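Local coordinates for protein 11R-lipoxygenase (Gersemia fruticosa, PDB 3VF1) that probably inserts molecular oxygen into polyunsaturated fatty acids as a calcium-regulated lipoxygenase with one non-heme iron per subunit, at residues R252-F257 with M374-L379; H575-F580 with S682-L687. All coordinates share one frame; numbering follows the deposited sequence.

How the interactions relate
Both contacts lie in the mostly helical lipoxygenase part of the chain and come in series: interaction 1 closes before interaction 2 opens. Their centres are about 21 Å apart. Interaction 1, its centre about 28 Å from the centre of the chain, ties the start of helix 254-263 to helix 369-410. Interaction 2, its centre about 12 Å from that point, sets helix 557-579 against the loop after helix 653-676 and holds two iron ligands. Helix 369-410 supplies His392 and His397 to the same iron, which links the two regions. They also touch, Trp256 CZ3 lying 4.0 Å from Ser682 OG and Tyr684 meeting Asn263, so helix 254-263 packs beside the C-terminal loop.

Interaction 1 of 2, residues R252-F257 with M374-L379; sequences RDDVWF and MAKLWL
Lys376 reaches from helix 369-410 of the lipoxygenase fold to Asp254 and Phe257 in the first turn of helix 254-263, and this helix-to-helix contact combines a salt bridge with CH-pi packing. The bridge is short: Lys376 NZ donates to Asp254 OD1 at 2.8 Å, meeting the oxygen nearly along its C-O axis. Arg252 O lies 3.2 Å from the same NZ. On the way there the lysine chain passes over one face of the Phe257 ring, with CB 3.5 Å from Phe257 CE1, and CD stands 3.9 Å from the ring centroid, only 7° off its normal. A bend at chi3 (-63°) then turns the ammonium group off the ring and toward the carboxylate. Asp254 OD1 also accepts from Trp372 NE1, one turn earlier on the long helix, so two donors from helix 369-410 hold this oxygen. Further along, Leu379 brings CD2 to the edge of the Phe257 ring, near its plane, 4.1 Å from CZ. Pro346 of strand 344-350 touches both Asp254 and Phe257. The helix start itself is N-capped, Asp253 OD1 accepting from Val255 N at 3.0 Å, and the amide approaches from 51° above the carboxylate plane.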
ATOM      1  N   ARG A 252     -14.270  22.645 -11.291  1.00 33.09           N
ATOM      2  CA  ARG A 252     -15.660  22.963 -11.620  1.00 32.88           C
ATOM      3  C   ARG A 252     -16.111  22.306 -12.924  1.00 32.93           C
ATOM      4  O   ARG A 252     -17.305  22.144 -13.162  1.00 35.12           O
ATOM      5  CB  ARG A 252     -15.853  24.478 -11.728  1.00 37.54           C
ATOM      6  CG  ARG A 252     -15.586  25.251 -10.445  1.00 38.75           C
ATOM      7  CD  ARG A 252     -15.412  26.734 -10.739  1.00 39.37           C
ATOM      8  NE  ARG A 252     -15.078  27.519  -9.551  1.00 43.04           N
ATOM      9  CZ  ARG A 252     -15.949  28.214  -8.821  1.00 40.54           C
ATOM     10  NH1 ARG A 252     -17.239  28.241  -9.136  1.00 35.44           N
ATOM     11  NH2 ARG A 252     -15.525  28.891  -7.765  1.00 43.79           N
ATOM     12  N   ASP A 253     -15.153  21.930 -13.766  1.00 30.81           N
ATOM     13  CA  ASP A 253     -15.455  21.395 -15.090  1.00 29.91           C
ATOM     14  C   ASP A 253     -16.006  19.969 -15.012  1.00 29.35           C
ATOM     15  O   ASP A 253     -15.393  19.089 -14.408  1.00 29.45           O
ATOM     16  CB  ASP A 253     -14.194  21.418 -15.956  1.00 32.44           C
ATOM     17  CG  ASP A 253     -14.489  21.228 -17.432  1.00 39.58           C
ATOM     18  OD1 ASP A 253     -15.549  20.655 -17.765  1.00 41.71           O
ATOM     19  OD2 ASP A 253     -13.657  21.651 -18.262  1.00 46.06           O
ATOM     20  N   ASP A 254     -17.164  19.749 -15.629  1.00 26.06           N
ATOM     21  CA  ASP A 254     -17.786  18.426 -15.647  1.00 27.01           C
ATOM     22  C   ASP A 254     -16.866  17.364 -16.244  1.00 29.66           C
ATOM     23  O   ASP A 254     -16.910  16.201 -15.843  1.00 28.48           O
ATOM     24  CB  ASP A 254     -19.104  18.458 -16.427  1.00 27.93           C
ATOM     25  CG  ASP A 254     -20.264  18.984 -15.600  1.00 30.38           C
ATOM     26  OD1 ASP A 254     -20.098  19.167 -14.375  1.00 27.93           O
ATOM     27  OD2 ASP A 254     -21.352  19.204 -16.175  1.00 30.38           O
ATOM     28  N   VAL A 255     -16.040  17.760 -17.209  1.00 27.59           N
ATOM     29  CA  VAL A 255     -15.114  16.827 -17.836  1.00 28.42           C
ATOM     30  C   VAL A 255     -14.029  16.416 -16.845  1.00 28.66           C
ATOM     31  O   VAL A 255     -13.693  15.236 -16.733  1.00 28.54           O
ATOM     32  CB  VAL A 255     -14.464  17.430 -19.092  1.00 28.38           C
ATOM     33  CG1 VAL A 255     -13.301  16.563 -19.564  1.00 28.12           C
ATOM     34  CG2 VAL A 255     -15.498  17.584 -20.196  1.00 27.04           C
ATOM     35  N   TRP A 256     -13.487  17.394 -16.129  1.00 26.82           N
ATOM     36  CA  TRP A 256     -12.503  17.115 -15.091  1.00 25.54           C
ATOM     37  C   TRP A 256     -13.133  16.269 -13.994  1.00 25.50           C
ATOM     38  O   TRP A 256     -12.539  15.301 -13.525  1.00 25.81           O
ATOM     39  CB  TRP A 256     -11.963  18.417 -14.497  1.00 27.44           C
ATOM     40  CG  TRP A 256     -11.166  18.206 -13.248  1.00 26.18           C
ATOM     41  CD1 TRP A 256     -11.649  18.110 -11.977  1.00 26.85           C
ATOM     42  CD2 TRP A 256      -9.743  18.060 -13.149  1.00 29.06           C
ATOM     43  NE1 TRP A 256     -10.617  17.916 -11.092  1.00 26.41           N
ATOM     44  CE2 TRP A 256      -9.436  17.882 -11.786  1.00 27.91           C
ATOM     45  CE3 TRP A 256      -8.700  18.063 -14.080  1.00 28.01           C
ATOM     46  CZ2 TRP A 256      -8.129  17.706 -11.330  1.00 25.32           C
ATOM     47  CZ3 TRP A 256      -7.403  17.891 -13.626  1.00 22.98           C
ATOM     48  CH2 TRP A 256      -7.130  17.715 -12.264  1.00 25.36           C
ATOM     49  N   PHE A 257     -14.346  16.639 -13.597  1.00 27.38           N
ATOM     50  CA  PHE A 257     -15.073  15.935 -12.547  1.00 26.26           C
ATOM     51  C   PHE A 257     -15.176  14.446 -12.855  1.00 25.62           C
ATOM     52  O   PHE A 257     -14.819  13.605 -12.034  1.00 25.90           O
ATOM     53  CB  PHE A 257     -16.472  16.528 -12.393  1.00 24.72           C
ATOM     54  CG  PHE A 257     -17.268  15.929 -11.271  1.00 20.19           C
ATOM     55  CD1 PHE A 257     -17.140  16.415  -9.981  1.00 21.75           C
ATOM     56  CD2 PHE A 257     -18.151  14.889 -11.505  1.00 21.28           C
ATOM     57  CE1 PHE A 257     -17.870  15.870  -8.944  1.00 22.64           C
ATOM     58  CE2 PHE A 257     -18.886  14.338 -10.470  1.00 23.19           C
ATOM     59  CZ  PHE A 257     -18.745  14.830  -9.188  1.00 23.40           C
ATOM     60  N   MET A 374     -23.499  21.824  -6.037  1.00 28.39           N
ATOM     61  CA  MET A 374     -23.759  21.253  -4.722  1.00 27.49           C
ATOM     62  C   MET A 374     -23.902  19.736  -4.829  1.00 27.52           C
ATOM     63  O   MET A 374     -23.297  18.988  -4.060  1.00 29.14           O
ATOM     64  CB  MET A 374     -25.028  21.860  -4.117  1.00 26.02           C
ATOM     65  CG  MET A 374     -25.468  21.215  -2.805  1.00 34.22           C
ATOM     66  SD  MET A 374     -24.335  21.522  -1.431  1.00 44.93           S
ATOM     67  CE  MET A 374     -24.807  23.187  -0.960  1.00 40.64           C
ATOM     68  N   ALA A 375     -24.699  19.289  -5.793  1.00 24.15           N
ATOM     69  CA  ALA A 375     -24.948  17.865  -5.980  1.00 25.18           C
ATOM     70  C   ALA A 375     -23.641  17.112  -6.211  1.00 26.46           C
ATOM     71  O   ALA A 375     -23.431  16.033  -5.660  1.00 24.82           O
ATOM     72  CB  ALA A 375     -25.899  17.643  -7.144  1.00 27.64           C
ATOM     73  N   LYS A 376     -22.762  17.689  -7.026  1.00 23.07           N
ATOM     74  CA  LYS A 376     -21.484  17.061  -7.340  1.00 23.92           C
ATOM     75  C   LYS A 376     -20.591  16.954  -6.107  1.00 25.29           C
ATOM     76  O   LYS A 376     -19.907  15.949  -5.917  1.00 25.67           O
ATOM     77  CB  LYS A 376     -20.766  17.834  -8.449  1.00 22.52           C
ATOM     78  CG  LYS A 376     -21.408  17.674  -9.820  1.00 25.96           C
ATOM     79  CD  LYS A 376     -20.561  18.288 -10.924  1.00 24.49           C
ATOM     80  CE  LYS A 376     -20.412  19.792 -10.760  1.00 24.30           C
ATOM     81  NZ  LYS A 376     -19.624  20.393 -11.872  1.00 27.58           N
ATOM     82  N   LEU A 377     -20.598  17.986  -5.271  1.00 24.81           N
ATOM     83  CA  LEU A 377     -19.774  17.995  -4.068  1.00 24.29           C
ATOM     84  C   LEU A 377     -20.154  16.856  -3.132  1.00 24.68           C
ATOM     85  O   LEU A 377     -19.288  16.236  -2.520  1.00 26.69           O
ATOM     86  CB  LEU A 377     -19.895  19.336  -3.341  1.00 24.98           C
ATOM     87  CG  LEU A 377     -19.239  20.524  -4.052  1.00 28.24           C
ATOM     88  CD1 LEU A 377     -19.662  21.840  -3.416  1.00 26.55           C
ATOM     89  CD2 LEU A 377     -17.725  20.388  -4.034  1.00 25.45           C
ATOM     90  N   TRP A 378     -21.450  16.579  -3.029  1.00 25.98           N
ATOM     91  CA  TRP A 378     -21.935  15.519  -2.147  1.00 24.27           C
ATOM     92  C   TRP A 378     -21.606  14.131  -2.687  1.00 23.93           C
ATOM     93  O   TRP A 378     -21.437  13.186  -1.918  1.00 24.62           O
ATOM     94  CB  TRP A 378     -23.441  15.657  -1.923  1.00 24.99           C
ATOM     95  CG  TRP A 378     -23.795  16.677  -0.876  1.00 28.78           C
ATOM     96  CD1 TRP A 378     -24.128  17.986  -1.080  1.00 29.07           C
ATOM     97  CD2 TRP A 378     -23.845  16.468   0.541  1.00 29.51           C
ATOM     98  NE1 TRP A 378     -24.383  18.602   0.120  1.00 30.48           N
ATOM     99  CE2 TRP A 378     -24.215  17.693   1.130  1.00 30.65           C
ATOM    100  CE3 TRP A 378     -23.612  15.365   1.367  1.00 31.50           C
ATOM    101  CZ2 TRP A 378     -24.358  17.844   2.507  1.00 30.11           C
ATOM    102  CZ3 TRP A 378     -23.755  15.517   2.734  1.00 31.66           C
ATOM    103  CH2 TRP A 378     -24.127  16.746   3.290  1.00 30.67           C
ATOM    104  N   LEU A 379     -21.509  14.009  -4.007  1.00 25.92           N
ATOM    105  CA  LEU A 379     -21.128  12.743  -4.626  1.00 25.29           C
ATOM    106  C   LEU A 379     -19.654  12.448  -4.356  1.00 24.95           C
ATOM    107  O   LEU A 379     -19.284  11.316  -4.048  1.00 27.68           O
ATOM    108  CB  LEU A 379     -21.390  12.783  -6.134  1.00 25.80           C
ATOM    109  CG  LEU A 379     -21.077  11.500  -6.905  1.00 25.50           C
ATOM    110  CD1 LEU A 379     -21.959  10.351  -6.442  1.00 24.18           C
ATOM    111  CD2 LEU A 379     -21.240  11.728  -8.402  1.00 25.20           C
TER

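Interaction 2 of 2, residues H575-F580 with S682-L687; sequences HAAVNF and SPYTWL. With FE2 (Fe (II) ion), chain E.
Ala577 packs against the loop 682-687 at the closest backbone approach of the contact, its CA 5.4 Å from that of Trp686. Ala577 CB sits 3.9 Å from Leu687 CD2 and also faces the hydroxyl of Tyr684. At this buried Tyr684 end a single water stands in for a direct polar bond, donating to Ala577 O at 2.6 Å and accepting from Tyr684 OH at 2.8 Å. Tyr684 has CG anti to its backbone N (chi1 -174°), which carries the hydroxyl toward the helix. The looser, solvent side lies instead at Trp686 and Phe580, both partly exposed, where the six-membered ring of Trp686 meets the backbone carbonyl of Phe580 obliquely, with CZ3 3.1 Å from Phe580 O.

The helix also presents the non-heme iron site characteristic of lipoxygenases. His575 NE2 binds the metal at 2.2 Å and Asn579 OD1 at 2.3 Å, one turn apart, while a second water is a further ligand. Ile698, through its terminal carboxylate, His392 and His397 complete the shell. Asn579 ND2 donates to Leu632 O, a hydrogen bond that would fix the amide's orientation and keep OD1 turned to the metal. Among its neighbours, helix 557-579 rests Val578 on helix 369-410, whereas Tyr684 and Leu687 pack on helix 491-514 and Tyr684 also touches Asn263 of helix 254-263.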
ATOM      1  N   HIS A 575      -1.087   0.611  -4.092  1.00 23.85           N
ATOM      2  CA  HIS A 575      -0.930   1.543  -2.983  1.00 25.71           C
ATOM      3  C   HIS A 575      -0.443   2.896  -3.481  1.00 26.90           C
ATOM      4  O   HIS A 575      -0.919   3.936  -3.036  1.00 29.51           O
ATOM      5  CB  HIS A 575       0.043   1.002  -1.937  1.00 25.99           C
ATOM      6  CG  HIS A 575       0.287   1.950  -0.807  1.00 27.87           C
ATOM      7  ND1 HIS A 575       1.442   2.696  -0.696  1.00 27.69           N
ATOM      8  CD2 HIS A 575      -0.483   2.291   0.254  1.00 31.08           C
ATOM      9  CE1 HIS A 575       1.376   3.446   0.389  1.00 30.11           C
ATOM     10  NE2 HIS A 575       0.218   3.220   0.984  1.00 28.81           N
ATOM     11  N   ALA A 576       0.507   2.879  -4.409  1.00 26.44           N
ATOM     12  CA  ALA A 576       1.064   4.113  -4.946  1.00 26.55           C
ATOM     13  C   ALA A 576      -0.008   4.933  -5.651  1.00 24.97           C
ATOM     14  O   ALA A 576      -0.065   6.155  -5.508  1.00 27.49           O
ATOM     15  CB  ALA A 576       2.206   3.808  -5.907  1.00 25.26           C
ATOM     16  N   ALA A 577      -0.860   4.253  -6.411  1.00 23.27           N
ATOM     17  CA  ALA A 577      -1.872   4.924  -7.220  1.00 23.85           C
ATOM     18  C   ALA A 577      -2.918   5.624  -6.358  1.00 25.37           C
ATOM     19  O   ALA A 577      -3.387   6.708  -6.699  1.00 26.18           O
ATOM     20  CB  ALA A 577      -2.540   3.926  -8.156  1.00 23.39           C
ATOM     21  N   VAL A 578      -3.277   5.000  -5.240  1.00 25.62           N
ATOM     22  CA  VAL A 578      -4.336   5.522  -4.384  1.00 25.56           C
ATOM     23  C   VAL A 578      -3.798   6.255  -3.155  1.00 26.73           C
ATOM     24  O   VAL A 578      -4.574   6.723  -2.328  1.00 29.58           O
ATOM     25  CB  VAL A 578      -5.268   4.396  -3.897  1.00 26.15           C
ATOM     26  CG1 VAL A 578      -5.674   3.498  -5.060  1.00 26.82           C
ATOM     27  CG2 VAL A 578      -4.597   3.581  -2.800  1.00 24.89           C
ATOM     28  N   ASN A 579      -2.478   6.352  -3.032  1.00 27.46           N
ATOM     29  CA  ASN A 579      -1.873   6.981  -1.860  1.00 28.64           C
ATOM     30  C   ASN A 579      -1.139   8.280  -2.193  1.00 27.22           C
ATOM     31  O   ASN A 579      -1.469   9.339  -1.664  1.00 30.22           O
ATOM     32  CB  ASN A 579      -0.921   6.002  -1.168  1.00 28.41           C
ATOM     33  CG  ASN A 579      -0.462   6.493   0.195  1.00 33.82           C
ATOM     34  OD1 ASN A 579      -0.939   6.026   1.234  1.00 44.39           O
ATOM     35  ND2 ASN A 579       0.477   7.427   0.197  1.00 31.65           N
ATOM     36  N   PHE A 580      -0.147   8.199  -3.074  1.00 27.92           N
ATOM     37  CA  PHE A 580       0.702   9.352  -3.367  1.00 30.73           C
ATOM     38  C   PHE A 580       0.046  10.329  -4.337  1.00 29.07           C
ATOM     39  O   PHE A 580       0.608  11.381  -4.645  1.00 31.47           O
ATOM     40  CB  PHE A 580       2.060   8.892  -3.901  1.00 27.83           C
ATOM     41  CG  PHE A 580       2.852   8.098  -2.905  1.00 32.36           C
ATOM     42  CD1 PHE A 580       3.493   8.728  -1.853  1.00 34.71           C
ATOM     43  CD2 PHE A 580       2.946   6.723  -3.014  1.00 30.64           C
ATOM     44  CE1 PHE A 580       4.216   8.001  -0.928  1.00 35.72           C
ATOM     45  CE2 PHE A 580       3.667   5.989  -2.094  1.00 31.40           C
ATOM     46  CZ  PHE A 580       4.303   6.629  -1.048  1.00 35.97           C
ATOM     47  N   SER A 682      -2.218  18.128 -17.112  1.00 30.88           N
ATOM     48  CA  SER A 682      -2.232  17.324 -15.898  1.00 30.35           C
ATOM     49  C   SER A 682      -2.019  15.850 -16.231  1.00 29.14           C
ATOM     50  O   SER A 682      -2.971  15.069 -16.267  1.00 30.33           O
ATOM     51  CB  SER A 682      -3.557  17.505 -15.155  1.00 30.47           C
ATOM     52  OG  SER A 682      -3.544  16.804 -13.924  1.00 31.33           O
ATOM     53  N   PRO A 683      -0.761  15.461 -16.484  1.00 30.08           N
ATOM     54  CA  PRO A 683      -0.447  14.071 -16.827  1.00 29.75           C
ATOM     55  C   PRO A 683      -0.672  13.116 -15.659  1.00 28.11           C
ATOM     56  O   PRO A 683      -0.498  13.504 -14.503  1.00 28.02           O
ATOM     57  CB  PRO A 683       1.042  14.128 -17.179  1.00 29.04           C
ATOM     58  CG  PRO A 683       1.560  15.312 -16.443  1.00 26.79           C
ATOM     59  CD  PRO A 683       0.445  16.306 -16.452  1.00 26.13           C
ATOM     60  N   TYR A 684      -1.063  11.883 -15.962  1.00 28.02           N
ATOM     61  CA  TYR A 684      -1.187  10.854 -14.940  1.00 28.02           C
ATOM     62  C   TYR A 684       0.185  10.224 -14.715  1.00 26.17           C
ATOM     63  O   TYR A 684       0.719   9.548 -15.594  1.00 25.98           O
ATOM     64  CB  TYR A 684      -2.204   9.793 -15.357  1.00 26.25           C
ATOM     65  CG  TYR A 684      -2.479   8.778 -14.272  1.00 26.85           C
ATOM     66  CD1 TYR A 684      -3.376   9.053 -13.252  1.00 24.88           C
ATOM     67  CD2 TYR A 684      -1.834   7.550 -14.264  1.00 26.16           C
ATOM     68  CE1 TYR A 684      -3.628   8.131 -12.254  1.00 27.27           C
ATOM     69  CE2 TYR A 684      -2.078   6.623 -13.272  1.00 28.65           C
ATOM     70  CZ  TYR A 684      -2.978   6.919 -12.269  1.00 26.71           C
ATOM     71  OH  TYR A 684      -3.224   5.998 -11.275  1.00 27.80           O
ATOM     72  N   THR A 685       0.750  10.449 -13.533  1.00 24.62           N
ATOM     73  CA  THR A 685       2.150  10.123 -13.281  1.00 28.19           C
ATOM     74  C   THR A 685       2.356   9.205 -12.082  1.00 28.20           C
ATOM     75  O   THR A 685       3.491   8.943 -11.686  1.00 32.28           O
ATOM     76  CB  THR A 685       2.951  11.408 -13.021  1.00 32.05           C
ATOM     77  OG1 THR A 685       2.405  12.088 -11.883  1.00 28.93           O
ATOM     78  CG2 THR A 685       2.890  12.328 -14.231  1.00 30.46           C
ATOM     79  N   TRP A 686       1.267   8.711 -11.508  1.00 28.25           N
ATOM     80  CA  TRP A 686       1.337   8.009 -10.233  1.00 28.65           C
ATOM     81  C   TRP A 686       1.747   6.544 -10.367  1.00 28.82           C
ATOM     82  O   TRP A 686       2.020   5.883  -9.366  1.00 31.29           O
ATOM     83  CB  TRP A 686      -0.006   8.125  -9.509  1.00 29.30           C
ATOM     84  CG  TRP A 686      -0.497   9.531  -9.473  1.00 29.48           C
ATOM     85  CD1 TRP A 686      -1.605  10.031 -10.093  1.00 33.23           C
ATOM     86  CD2 TRP A 686       0.122  10.635  -8.806  1.00 27.88           C
ATOM     87  NE1 TRP A 686      -1.720  11.378  -9.844  1.00 34.75           N
ATOM     88  CE2 TRP A 686      -0.672  11.773  -9.057  1.00 30.17           C
ATOM     89  CE3 TRP A 686       1.266  10.771  -8.017  1.00 30.09           C
ATOM     90  CZ2 TRP A 686      -0.357  13.027  -8.545  1.00 29.20           C
ATOM     91  CZ3 TRP A 686       1.578  12.019  -7.509  1.00 32.16           C
ATOM     92  CH2 TRP A 686       0.768  13.129  -7.774  1.00 33.01           C
ATOM     93  N   LEU A 687       1.793   6.039 -11.595  1.00 26.41           N
ATOM     94  CA  LEU A 687       2.204   4.659 -11.828  1.00 28.42           C
ATOM     95  C   LEU A 687       3.458   4.576 -12.692  1.00 26.70           C
ATOM     96  O   LEU A 687       3.774   3.525 -13.241  1.00 26.40           O
ATOM     97  CB  LEU A 687       1.062   3.853 -12.454  1.00 26.39           C
ATOM     98  CG  LEU A 687      -0.055   3.459 -11.485  1.00 25.30           C
ATOM     99  CD1 LEU A 687      -1.141   2.685 -12.213  1.00 27.05           C
ATOM    100  CD2 LEU A 687       0.498   2.642 -10.325  1.00 22.92           C
TER
HETATM  101 FE   FE2 E 701      -0.690   4.264   2.644  1.00 40.14          FE
HETATM  102  O   HOH W   1      -4.464   7.136  -9.060  1.00 26.02           O
HETATM  103  O   HOH W   2      -0.502   6.350   3.704  1.00 43.10           O